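Anastral spindle 2, SAS 4 (Drosophila melanogaster, PDB 4BY2) probably acts as a molecular adaptor that binds tubulin, its TCP domain recognising the proline-rich motif of Ana2 during centriole assembly. Local coordinates at residues Trp79-Lys87 and Leu95-Asp103. Residues are numbered along the deposited sequence; the frame is centred on the assembly and turned at random.
Sequences WYPNGNLKK and LRMLYFNKD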
ATOM      1  N   TRP A  79     -19.924   7.528 -19.021  1.00 69.14           N
ATOM      2  CA  TRP A  79     -18.870   8.083 -19.865  1.00 68.84           C
ATOM      3  C   TRP A  79     -18.762   9.572 -19.574  1.00 71.69           C
ATOM      4  O   TRP A  79     -19.741  10.308 -19.725  1.00 71.19           O
ATOM      5  CB  TRP A  79     -19.161   7.831 -21.348  1.00 67.71           C
ATOM      6  CG  TRP A  79     -19.176   6.382 -21.726  1.00 68.80           C
ATOM      7  CD1 TRP A  79     -20.244   5.534 -21.677  1.00 71.72           C
ATOM      8  CD2 TRP A  79     -18.082   5.624 -22.256  1.00 68.75           C
ATOM      9  NE1 TRP A  79     -19.881   4.290 -22.138  1.00 71.23           N
ATOM     10  CE2 TRP A  79     -18.562   4.319 -22.511  1.00 72.64           C
ATOM     11  CE3 TRP A  79     -16.738   5.919 -22.544  1.00 70.12           C
ATOM     12  CZ2 TRP A  79     -17.742   3.306 -23.023  1.00 71.99           C
ATOM     13  CZ3 TRP A  79     -15.928   4.917 -23.055  1.00 71.66           C
ATOM     14  CH2 TRP A  79     -16.429   3.629 -23.291  1.00 72.31           C
ATOM     15  N   TYR A  80     -17.585   9.999 -19.097  1.00 67.57           N
ATOM     16  CA  TYR A  80     -17.311  11.390 -18.743  1.00 66.94           C
ATOM     17  C   TYR A  80     -16.618  12.144 -19.899  1.00 70.93           C
ATOM     18  O   TYR A  80     -15.971  11.493 -20.729  1.00 70.47           O
ATOM     19  CB  TYR A  80     -16.517  11.458 -17.424  1.00 67.54           C
ATOM     20  CG  TYR A  80     -17.340  11.063 -16.216  1.00 68.27           C
ATOM     21  CD1 TYR A  80     -18.099  12.004 -15.526  1.00 70.16           C
ATOM     22  CD2 TYR A  80     -17.367   9.746 -15.764  1.00 68.55           C
ATOM     23  CE1 TYR A  80     -18.872  11.644 -14.421  1.00 70.75           C
ATOM     24  CE2 TYR A  80     -18.132   9.375 -14.658  1.00 69.17           C
ATOM     25  CZ  TYR A  80     -18.887  10.328 -13.992  1.00 75.96           C
ATOM     26  OH  TYR A  80     -19.647   9.966 -12.905  1.00 76.05           O
ATOM     27  N   PRO A  81     -16.772  13.494 -20.008  1.00 67.54           N
ATOM     28  CA  PRO A  81     -16.151  14.223 -21.138  1.00 67.26           C
ATOM     29  C   PRO A  81     -14.624  14.159 -21.211  1.00 70.26           C
ATOM     30  O   PRO A  81     -14.072  14.148 -22.312  1.00 69.77           O
ATOM     31  CB  PRO A  81     -16.644  15.664 -20.953  1.00 69.06           C
ATOM     32  CG  PRO A  81     -17.825  15.564 -20.044  1.00 73.48           C
ATOM     33  CD  PRO A  81     -17.530  14.418 -19.138  1.00 68.99           C
ATOM     34  N   ASN A  82     -13.952  14.101 -20.042  1.00 66.06           N
ATOM     35  CA  ASN A  82     -12.489  14.023 -19.902  1.00 65.30           C
ATOM     36  C   ASN A  82     -11.873  12.722 -20.450  1.00 67.89           C
ATOM     37  O   ASN A  82     -10.692  12.708 -20.808  1.00 67.32           O
ATOM     38  CB  ASN A  82     -12.066  14.257 -18.442  1.00 65.13           C
ATOM     39  CG  ASN A  82     -12.918  13.548 -17.415  1.00 85.24           C
ATOM     40  OD1 ASN A  82     -13.242  12.365 -17.542  1.00 78.66           O
ATOM     41  ND2 ASN A  82     -13.303  14.264 -16.370  1.00 77.07           N
ATOM     42  N   GLY A  83     -12.676  11.659 -20.509  1.00 63.57           N
ATOM     43  CA  GLY A  83     -12.258  10.353 -21.006  1.00 62.90           C
ATOM     44  C   GLY A  83     -12.472   9.211 -20.031  1.00 65.44           C
ATOM     45  O   GLY A  83     -12.233   8.052 -20.381  1.00 64.81           O
ATOM     46  N   ASN A  84     -12.924   9.531 -18.799  1.00 61.25           N
ATOM     47  CA  ASN A  84     -13.176   8.553 -17.738  1.00 60.69           C
ATOM     48  C   ASN A  84     -14.418   7.707 -17.993  1.00 64.41           C
ATOM     49  O   ASN A  84     -15.403   8.194 -18.557  1.00 64.17           O
ATOM     50  CB  ASN A  84     -13.292   9.236 -16.365  1.00 59.00           C
ATOM     51  CG  ASN A  84     -12.046   9.935 -15.875  1.00 67.99           C
ATOM     52  OD1 ASN A  84     -10.974   9.885 -16.489  1.00 56.76           O
ATOM     53  ND2 ASN A  84     -12.167  10.618 -14.747  1.00 57.09           N
ATOM     54  N   LEU A  85     -14.366   6.440 -17.547  1.00 60.27           N
ATOM     55  CA  LEU A  85     -15.459   5.480 -17.645  1.00 59.59           C
ATOM     56  C   LEU A  85     -15.716   4.864 -16.261  1.00 62.72           C
ATOM     57  O   LEU A  85     -14.914   4.063 -15.780  1.00 62.53           O
ATOM     58  CB  LEU A  85     -15.169   4.410 -18.724  1.00 59.63           C
ATOM     59  CG  LEU A  85     -16.155   3.227 -18.859  1.00 64.57           C
ATOM     60  CD1 LEU A  85     -17.582   3.692 -19.168  1.00 64.60           C
ATOM     61  CD2 LEU A  85     -15.680   2.240 -19.908  1.00 67.04           C
ATOM     62  N   LYS A  86     -16.815   5.279 -15.612  1.00 58.44           N
ATOM     63  CA  LYS A  86     -17.201   4.782 -14.294  1.00 57.90           C
ATOM     64  C   LYS A  86     -18.206   3.639 -14.461  1.00 61.80           C
ATOM     65  O   LYS A  86     -19.300   3.855 -14.982  1.00 61.51           O
ATOM     66  CB  LYS A  86     -17.786   5.916 -13.435  1.00 59.90           C
ATOM     67  CG  LYS A  86     -17.883   5.590 -11.948  1.00 71.77           C
ATOM     68  CD  LYS A  86     -18.820   6.556 -11.239  1.00 81.84           C
ATOM     69  CE  LYS A  86     -18.633   6.558  -9.742  1.00 93.85           C
ATOM     70  NZ  LYS A  86     -17.481   7.404  -9.327  1.00104.55           N
ATOM     71  N   LYS A  87     -17.824   2.424 -14.041  1.00 57.79           N
ATOM     72  CA  LYS A  87     -18.690   1.248 -14.121  1.00 57.20           C
ATOM     73  C   LYS A  87     -19.209   0.896 -12.729  1.00 60.91           C
ATOM     74  O   LYS A  87     -18.414   0.711 -11.809  1.00 60.73           O
ATOM     75  CB  LYS A  87     -17.957   0.056 -14.760  1.00 59.19           C
ATOM     76  CG  LYS A  87     -17.722   0.205 -16.258  1.00 71.90           C
ATOM     77  CD  LYS A  87     -17.082  -1.039 -16.869  1.00 82.78           C
ATOM     78  CE  LYS A  87     -18.097  -2.014 -17.423  1.00 96.52           C
ATOM     79  NZ  LYS A  87     -17.446  -3.177 -18.082  1.00107.17           N
ATOM     80  N   LEU A  95     -17.687  -0.780  -7.704  1.00 61.76           N
ATOM     81  CA  LEU A  95     -17.472   0.338  -8.626  1.00 61.21           C
ATOM     82  C   LEU A  95     -16.057   0.306  -9.196  1.00 64.60           C
ATOM     83  O   LEU A  95     -15.139  -0.142  -8.507  1.00 64.11           O
ATOM     84  CB  LEU A  95     -17.684   1.681  -7.899  1.00 61.19           C
ATOM     85  CG  LEU A  95     -19.055   1.936  -7.274  1.00 66.00           C
ATOM     86  CD1 LEU A  95     -19.032   1.668  -5.781  1.00 66.24           C
ATOM     87  CD2 LEU A  95     -19.493   3.362  -7.508  1.00 68.48           C
ATOM     88  N   ARG A  96     -15.873   0.784 -10.445  1.00 60.79           N
ATOM     89  CA  ARG A  96     -14.547   0.884 -11.061  1.00 60.47           C
ATOM     90  C   ARG A  96     -14.460   2.076 -12.026  1.00 63.79           C
ATOM     91  O   ARG A  96     -15.250   2.188 -12.966  1.00 63.40           O
ATOM     92  CB  ARG A  96     -14.036  -0.436 -11.685  1.00 60.74           C
ATOM     93  CG  ARG A  96     -14.798  -0.998 -12.880  1.00 74.14           C
ATOM     94  CD  ARG A  96     -14.137  -2.267 -13.401  1.00 87.82           C
ATOM     95  NE  ARG A  96     -12.781  -2.023 -13.906  1.00 98.93           N
ATOM     96  CZ  ARG A  96     -11.866  -2.970 -14.098  1.00113.62           C
ATOM     97  NH1 ARG A  96     -12.143  -4.238 -13.823  1.00102.60           N
ATOM     98  NH2 ARG A  96     -10.664  -2.652 -14.560  1.00 99.47           N
ATOM     99  N   MET A  97     -13.524   2.998 -11.737  1.00 59.72           N
ATOM    100  CA  MET A  97     -13.279   4.199 -12.530  1.00 58.97           C
ATOM    101  C   MET A  97     -12.077   3.959 -13.434  1.00 62.21           C
ATOM    102  O   MET A  97     -10.960   3.794 -12.943  1.00 61.75           O
ATOM    103  CB  MET A  97     -13.065   5.423 -11.616  1.00 61.17           C
ATOM    104  CG  MET A  97     -12.853   6.736 -12.370  1.00 64.77           C
ATOM    105  SD  MET A  97     -14.365   7.528 -12.983  1.00 68.76           S
ATOM    106  CE  MET A  97     -14.907   8.369 -11.513  1.00 65.33           C
ATOM    107  N   LEU A  98     -12.318   3.910 -14.752  1.00 58.64           N
ATOM    108  CA  LEU A  98     -11.285   3.721 -15.771  1.00 58.30           C
ATOM    109  C   LEU A  98     -10.880   5.110 -16.281  1.00 61.44           C
ATOM    110  O   LEU A  98     -11.556   5.676 -17.146  1.00 61.61           O
ATOM    111  CB  LEU A  98     -11.791   2.824 -16.921  1.00 58.39           C
ATOM    112  CG  LEU A  98     -11.996   1.345 -16.598  1.00 63.60           C
ATOM    113  CD1 LEU A  98     -13.474   1.022 -16.387  1.00 63.72           C
ATOM    114  CD2 LEU A  98     -11.438   0.468 -17.703  1.00 66.88           C
ATOM    115  N   TYR A  99      -9.812   5.679 -15.696  1.00 56.65           N
ATOM    116  CA  TYR A  99      -9.304   7.012 -16.032  1.00 55.90           C
ATOM    117  C   TYR A  99      -8.699   7.086 -17.438  1.00 60.26           C
ATOM    118  O   TYR A  99      -8.335   6.057 -18.011  1.00 59.65           O
ATOM    119  CB  TYR A  99      -8.279   7.495 -14.988  1.00 56.38           C
ATOM    120  CG  TYR A  99      -8.833   7.698 -13.595  1.00 57.14           C
ATOM    121  CD1 TYR A  99      -9.389   8.916 -13.217  1.00 59.04           C
ATOM    122  CD2 TYR A  99      -8.737   6.698 -12.633  1.00 57.50           C
ATOM    123  CE1 TYR A  99      -9.879   9.119 -11.926  1.00 59.81           C
ATOM    124  CE2 TYR A  99      -9.220   6.889 -11.338  1.00 58.19           C
ATOM    125  CZ  TYR A  99      -9.791   8.101 -10.989  1.00 65.60           C
ATOM    126  OH  TYR A  99     -10.277   8.289  -9.717  1.00 66.55           O
ATOM    127  N   PHE A 100      -8.586   8.319 -17.977  1.00 57.47           N
ATOM    128  CA  PHE A 100      -8.014   8.630 -19.293  1.00 57.42           C
ATOM    129  C   PHE A 100      -6.549   8.186 -19.431  1.00 60.75           C
ATOM    130  O   PHE A 100      -6.142   7.753 -20.512  1.00 60.16           O
ATOM    131  CB  PHE A 100      -8.168  10.129 -19.621  1.00 59.41           C
ATOM    132  CG  PHE A 100      -7.681  11.092 -18.559  1.00 61.27           C
ATOM    133  CD1 PHE A 100      -6.371  11.556 -18.564  1.00 64.68           C
ATOM    134  CD2 PHE A 100      -8.549  11.575 -17.585  1.00 63.61           C
ATOM    135  CE1 PHE A 100      -5.924  12.452 -17.586  1.00 65.66           C
ATOM    136  CE2 PHE A 100      -8.103  12.470 -16.609  1.00 66.65           C
ATOM    137  CZ  PHE A 100      -6.794  12.908 -16.619  1.00 64.87           C
ATOM    138  N   ASN A 101      -5.772   8.268 -18.324  1.00 56.78           N
ATOM    139  CA  ASN A 101      -4.355   7.888 -18.260  1.00 56.12           C
ATOM    140  C   ASN A 101      -4.123   6.380 -17.985  1.00 59.55           C
ATOM    141  O   ASN A 101      -3.019   5.995 -17.590  1.00 59.45           O
ATOM    142  CB  ASN A 101      -3.611   8.775 -17.241  1.00 55.14           C
ATOM    143  CG  ASN A 101      -4.045   8.626 -15.796  1.00 69.24           C
ATOM    144  OD1 ASN A 101      -5.127   8.129 -15.476  1.00 61.79           O
ATOM    145  ND2 ASN A 101      -3.208   9.088 -14.883  1.00 57.83           N
ATOM    146  N   LYS A 102      -5.168   5.538 -18.210  1.00 55.33           N
ATOM    147  CA  LYS A 102      -5.210   4.072 -18.044  1.00 54.75           C
ATOM    148  C   LYS A 102      -5.229   3.619 -16.555  1.00 56.72           C
ATOM    149  O   LYS A 102      -5.183   2.414 -16.279  1.00 56.20           O
ATOM    150  CB  LYS A 102      -4.093   3.369 -18.852  1.00 57.96           C
ATOM    151  CG  LYS A 102      -4.478   2.005 -19.420  1.00 78.63           C
ATOM    152  CD  LYS A 102      -3.250   1.117 -19.634  1.00 89.92           C
ATOM    153  CE  LYS A 102      -3.598  -0.282 -20.093  1.00100.26           C
ATOM    154  NZ  LYS A 102      -3.874  -0.344 -21.555  1.00108.05           N
ATOM    155  N   ASP A 103      -5.347   4.575 -15.605  1.00 52.12           N
ATOM    156  CA  ASP A 103      -5.428   4.297 -14.164  1.00 51.18           C
ATOM    157  C   ASP A 103      -6.791   3.710 -13.816  1.00 54.38           C
ATOM    158  O   ASP A 103      -7.797   4.104 -14.410  1.00 53.71           O
ATOM    159  CB  ASP A 103      -5.200   5.576 -13.333  1.00 52.58           C
ATOM    160  CG  ASP A 103      -3.756   5.969 -13.070  1.00 58.60           C
ATOM    161  OD1 ASP A 103      -2.846   5.354 -13.676  1.00 59.20           O
ATOM    162  OD2 ASP A 103      -3.536   6.901 -12.270  1.00 61.63           O
TER
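Leu85 and Leu98 pair across an antiparallel beta hairpin in the Sas-4 TCP domain, part of its run of strands. Leu98 N bonds to Leu85 O at 2.8 Å and Leu85 N to Leu98 O. Lys87 and Arg96 form the next hydrogen-bonded pair, with Lys87 N 2.8 Å from Arg96 O. Their side chains lie on the face of Leu85 and Leu98. Met97 and Lys86 occupy the other face. Met97 SD lies 3.8 Å from Lys86 CB and 3.9 Å from Asn84 CB. Met97 CG is anti to the backbone N (chi1 -178°), and the chain then bends, bringing CE to Lys86 NZ.

Beyond the ladder, Asn84 OD1 accepts a bent bond from Phe100 N at 3.2 Å. Its amide is nearly parallel to the Phe100 ring (5°) but offset, OD1 at the edge near CD2. Asn84 ND2 comes 3.6 Å from Tyr99 CD1, amide and ring nearly perpendicular. ND2 bonds to Met12 O of the Ana2 part, an engineered fusion to Sas-4. With an alanine here, Phe100 N and Met12 O would probably lose these partners. Tyr80 to Gly83 form a type I turn leading into Asn84. There an Asx turn places Asn82 OD1 3.1 Å from Asn84 N.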